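PDB 3TG9: penicillin-binding protein from Bacillus halodurans, which probably binds beta-lactams covalently through an active-site serine, as other members of the beta-lactamase and penicillin-binding protein family do, its own substrate being unestablished. Local coordinates for residues Leu249-Glu252 / Thr253-Gln256; Tyr231-Ala234 / Glu235-Met238. All coordinates share one frame; numbering follows the deposited sequence.

Interaction 1 of 2, residues Leu249-Glu252 / Thr253-Gln256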
loop_
_atom_site.group_PDB
_atom_site.type_symbol
_atom_site.label_atom_id
_atom_site.label_comp_id
_atom_site.label_asym_id
_atom_site.label_seq_id
_atom_site.Cartn_x
_atom_site.Cartn_y
_atom_site.Cartn_z
ATOM N N LEU B 249 -29.444 -16.155 -10.742
ATOM C CA LEU B 249 -28.636 -16.332 -9.544
ATOM C C LEU B 249 -29.430 -17.090 -8.485
ATOM O O LEU B 249 -28.889 -17.902 -7.731
ATOM C CB LEU B 249 -28.180 -14.970 -9.008
ATOM C CG LEU B 249 -27.129 -14.228 -9.850
ATOM C CD1 LEU B 249 -26.756 -12.872 -9.246
ATOM C CD2 LEU B 249 -25.883 -15.089 -10.054
ATOM N N LEU B 250 -30.724 -16.810 -8.440
ATOM C CA LEU B 250 -31.641 -17.470 -7.527
ATOM C C LEU B 250 -32.927 -17.723 -8.294
ATOM O O LEU B 250 -33.190 -17.067 -9.303
ATOM C CB LEU B 250 -31.945 -16.558 -6.342
ATOM C CG LEU B 250 -30.793 -16.125 -5.440
ATOM C CD1 LEU B 250 -31.053 -14.718 -4.910
ATOM C CD2 LEU B 250 -30.582 -17.125 -4.305
ATOM N N ASN B 251 -33.732 -18.667 -7.831
ATOM C CA ASN B 251 -35.023 -18.879 -8.473
ATOM C C ASN B 251 -35.958 -17.715 -8.125
ATOM O O ASN B 251 -35.603 -16.847 -7.327
ATOM C CB ASN B 251 -35.616 -20.234 -8.085
ATOM C CG ASN B 251 -36.013 -20.303 -6.630
ATOM O OD1 ASN B 251 -36.259 -19.277 -5.984
ATOM N ND2 ASN B 251 -36.081 -21.522 -6.098
ATOM N N GLU B 252 -37.139 -17.688 -8.725
ATOM C CA GLU B 252 -38.051 -16.558 -8.555
ATOM C C GLU B 252 -38.454 -16.298 -7.093
ATOM O O GLU B 252 -38.433 -15.157 -6.630
ATOM C CB GLU B 252 -39.285 -16.747 -9.438
ATOM C CG GLU B 252 -40.409 -15.792 -9.127
ATOM C CD GLU B 252 -41.657 -16.113 -9.913
ATOM O OE1 GLU B 252 -41.691 -15.826 -11.128
ATOM O OE2 GLU B 252 -42.600 -16.661 -9.313
ATOM N N THR B 253 -38.826 -17.352 -6.374
ATOM C CA THR B 253 -39.185 -17.237 -4.965
ATOM C C THR B 253 -38.078 -16.597 -4.121
ATOM O O THR B 253 -38.334 -15.689 -3.329
ATOM C CB THR B 253 -39.489 -18.617 -4.353
ATOM O OG1 THR B 253 -40.591 -19.221 -5.038
ATOM C CG2 THR B 253 -39.837 -18.477 -2.885
ATOM N N TYR B 254 -36.849 -17.084 -4.272
ATOM C CA TYR B 254 -35.752 -16.585 -3.437
ATOM C C TYR B 254 -35.248 -15.214 -3.863
ATOM O O TYR B 254 -34.912 -14.387 -3.021
ATOM C CB TYR B 254 -34.625 -17.615 -3.302
ATOM C CG TYR B 254 -34.998 -18.702 -2.328
ATOM C CD1 TYR B 254 -35.563 -19.895 -2.769
ATOM C CD2 TYR B 254 -34.843 -18.516 -0.967
ATOM C CE1 TYR B 254 -35.929 -20.888 -1.877
ATOM C CE2 TYR B 254 -35.203 -19.497 -0.066
ATOM C CZ TYR B 254 -35.747 -20.681 -0.525
ATOM O OH TYR B 254 -36.111 -21.659 0.375
ATOM N N THR B 255 -35.221 -14.966 -5.165
ATOM C CA THR B 255 -34.941 -13.624 -5.656
ATOM C C THR B 255 -35.909 -12.610 -5.040
ATOM O O THR B 255 -35.496 -11.559 -4.532
ATOM C CB THR B 255 -35.053 -13.560 -7.171
ATOM O OG1 THR B 255 -34.151 -14.509 -7.748
ATOM C CG2 THR B 255 -34.703 -12.165 -7.664
ATOM N N GLN B 256 -37.195 -12.949 -5.077
ATOM C CA GLN B 256 -38.259 -12.085 -4.571
ATOM C C GLN B 256 -38.174 -11.907 -3.060
ATOM O O GLN B 256 -38.451 -10.823 -2.543
ATOM C CB GLN B 256 -39.619 -12.671 -4.961
ATOM C CG GLN B 256 -40.801 -11.707 -4.903
ATOM C CD GLN B 256 -41.934 -12.148 -5.827
ATOM O OE1 GLN B 256 -41.703 -12.846 -6.820
ATOM N NE2 GLN B 256 -43.164 -11.744 -5.503
HETATM O O HOH W 1 -31.633 -14.151 -9.372
#

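Interaction 2 of 2, residues Tyr231-Ala234 / Glu235-Met238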
loop_
_atom_site.group_PDB
_atom_site.type_symbol
_atom_site.label_atom_id
_atom_site.label_comp_id
_atom_site.label_asym_id
_atom_site.label_seq_id
_atom_site.Cartn_x
_atom_site.Cartn_y
_atom_site.Cartn_z
ATOM N N TYR B 231 -14.260 -5.563 -5.949
ATOM C CA TYR B 231 -13.990 -4.768 -7.145
ATOM C C TYR B 231 -14.853 -5.242 -8.307
ATOM O O TYR B 231 -15.047 -6.438 -8.484
ATOM C CB TYR B 231 -12.525 -4.885 -7.561
ATOM C CG TYR B 231 -11.513 -4.186 -6.653
ATOM C CD1 TYR B 231 -10.984 -2.945 -6.997
ATOM C CD2 TYR B 231 -11.073 -4.777 -5.474
ATOM C CE1 TYR B 231 -10.055 -2.299 -6.187
ATOM C CE2 TYR B 231 -10.125 -4.133 -4.645
ATOM C CZ TYR B 231 -9.624 -2.899 -5.017
ATOM O OH TYR B 231 -8.691 -2.251 -4.232
ATOM N N VAL B 232 -15.369 -4.305 -9.094
ATOM C CA VAL B 232 -16.062 -4.645 -10.326
ATOM C C VAL B 232 -15.812 -3.539 -11.329
ATOM O O VAL B 232 -15.313 -2.472 -10.967
ATOM C CB VAL B 232 -17.594 -4.752 -10.125
ATOM C CG1 VAL B 232 -17.937 -5.808 -9.082
ATOM C CG2 VAL B 232 -18.168 -3.402 -9.742
ATOM N N THR B 233 -16.155 -3.810 -12.587
ATOM C CA THR B 233 -16.281 -2.776 -13.606
ATOM C C THR B 233 -17.757 -2.390 -13.658
ATOM O O THR B 233 -18.611 -3.168 -13.233
ATOM C CB THR B 233 -15.899 -3.313 -14.992
ATOM O OG1 THR B 233 -16.762 -4.406 -15.324
ATOM C CG2 THR B 233 -14.445 -3.790 -15.016
ATOM N N ALA B 234 -18.058 -1.202 -14.181
ATOM C CA ALA B 234 -19.441 -0.730 -14.277
ATOM C C ALA B 234 -20.338 -1.761 -14.946
ATOM O O ALA B 234 -21.451 -2.035 -14.477
ATOM C CB ALA B 234 -19.505 0.595 -15.033
ATOM N N GLU B 235 -19.853 -2.328 -16.046
ATOM C CA GLU B 235 -20.645 -3.267 -16.828
ATOM C C GLU B 235 -20.800 -4.634 -16.160
ATOM O O GLU B 235 -21.830 -5.277 -16.313
ATOM C CB GLU B 235 -20.093 -3.411 -18.250
ATOM C CG GLU B 235 -20.994 -4.247 -19.136
ATOM C CD GLU B 235 -20.609 -4.183 -20.605
ATOM O OE1 GLU B 235 -19.505 -3.675 -20.913
ATOM O OE2 GLU B 235 -21.417 -4.649 -21.445
ATOM N N ASP B 236 -19.791 -5.086 -15.424
ATOM C CA ASP B 236 -19.984 -6.258 -14.573
ATOM C C ASP B 236 -21.057 -5.989 -13.488
ATOM O O ASP B 236 -21.750 -6.905 -13.056
ATOM C CB ASP B 236 -18.666 -6.703 -13.925
ATOM C CG ASP B 236 -17.919 -7.748 -14.752
ATOM O OD1 ASP B 236 -18.278 -7.959 -15.932
ATOM O OD2 ASP B 236 -16.976 -8.371 -14.215
ATOM N N MET B 237 -21.189 -4.747 -13.031
ATOM C CA MET B 237 -22.251 -4.453 -12.065
ATOM C C MET B 237 -23.591 -4.477 -12.786
ATOM O O MET B 237 -24.585 -4.985 -12.265
ATOM C CB MET B 237 -22.058 -3.113 -11.351
ATOM C CG MET B 237 -23.055 -2.910 -10.193
ATOM S SD MET B 237 -22.809 -4.147 -8.892
ATOM C CE MET B 237 -24.396 -4.121 -8.036
ATOM N N MET B 238 -23.610 -3.943 -13.999
ATOM C CA MET B 238 -24.795 -4.049 -14.838
ATOM C C MET B 238 -25.175 -5.518 -15.017
ATOM O O MET B 238 -26.323 -5.895 -14.846
ATOM C CB MET B 238 -24.536 -3.412 -16.198
ATOM C CG MET B 238 -25.734 -3.470 -17.142
ATOM S SD MET B 238 -25.239 -3.311 -18.857
ATOM C CE MET B 238 -24.817 -5.011 -19.232
#

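Interaction 1 of 2, residues Leu249-Glu252 / Thr253-Gln256
Asn251 reaches along the chain to Tyr254 and places its amide oxygen at the first turn of helix 252-258: OD1 accepts from Tyr254 N at 2.8 Å, and an N-H...O angle of 170° makes the bond nearly straight. This is the N-cap bond of the helix. It depends on CG standing between the backbone N and the carbonyl carbon of Asn251, a torsion that lets OD1 reach Tyr254 N. The same amide lies at the edge of the Tyr254 ring, with CG in the ring plane and OD1 3.3 Å from CD1, so it does not stack on a ring face; amide and ring planes are 33° apart. Glu70 OE1 of helix 58-70 is hydrogen-bonded to Asn251 N.

Past the cap, Thr255 is held by its backbone and its hydroxyl together. Asn251 O receives Thr255 N, while Thr255 OG1, 2.8 Å from Asn251 O, comes in from above the carbonyl plane, 50° out of it. With OG1 anti to its own carbonyl carbon, the hydroxyl faces back toward the preceding loop, and a water accepting from Leu250 N donates to Thr255 OG1 at 3.0 Å. The apolar side is modest: Leu250 and Tyr254 cross at about a right angle, with CB of Leu250 4.2 Å from CB of Tyr254, and both side chains also rest on helix 58-70. On the exposed flank Glu252 and Gln256 run side by side in the same direction, and Gln256 N bonds to Glu252 O.

Asn251 thus serves its helix twice, by side-chain OD1 and by backbone O. The two donors from Thr255, its N and its OG1, would probably polarise the Asn251 carbonyl.

Interaction 2 of 2, residues Tyr231-Ala234 / Glu235-Met238
Thr233 is the N-cap of helix 234-245, the helix that follows directly on the short strand 231-232 in this beta-lactamase-family domain. The side-chain bond defines the cap: Thr233 OG1 accepts from Asp236 N at 3.1 Å, with an N-H...O angle of 158°. The hydroxyl is brought to the helix start by its position between the backbone N and the carbonyl carbon (chi1 60°), and it also lies 3.3 Å from Asp236 CB, the two side chains crossing at a slant. The carboxylate of Asp236 has its polar partners outside the turn, where OD2 is hydrogen-bonded to Ser189 OG and Glu188 N.

Backbone bonds continue the helix from there. Met237 N donates to Thr233 O at 3.0 Å and has a second, weak bond to Ala234 O whose N-H...O angle is just 120°. Met238 N then bonds to the same Ala234 O.

Apolar contacts are fewer, although the turn is buried. Val232 CG2 meets Met237 CB at 4.2 Å, joining Val232 of the strand to the first helical turn. The rest of the Met237 side chain leaves this neighbour: CG is anti to the backbone N, the chain bends at the next bond, and the side chain packs on Phe298 and Ser300 of strand 296-303 and on Val311. Ala234 and Met238 lean on strands 18-24 and 308-314, so this end of the helix is seated against the large antiparallel sheet. The root of the Met237 side chain stays by the turn, CB lying 3.4 Å from Ala234 O.

How the interactions relate
From the N terminus, interaction 2 comes first, turning strand 231-232 into helix 234-245; interaction 1 follows after that helix, where the loop leads into helix 252-258. Each closes a tight turn within eight consecutive residues, and the two are in series, neither nested nor crossed. Their centres lie 21 Å apart and their nearest atoms about 9 Å, so they do not touch. Both cap a helix start, but in different surroundings: interaction 2 ties strand 231-232 to helix 234-245, buried at the large antiparallel sheet, whereas interaction 1 ties the loop to helix 252-258, partly exposed beside helix 58-70. Helix 234-245 and the loop after it connect the two capped starts.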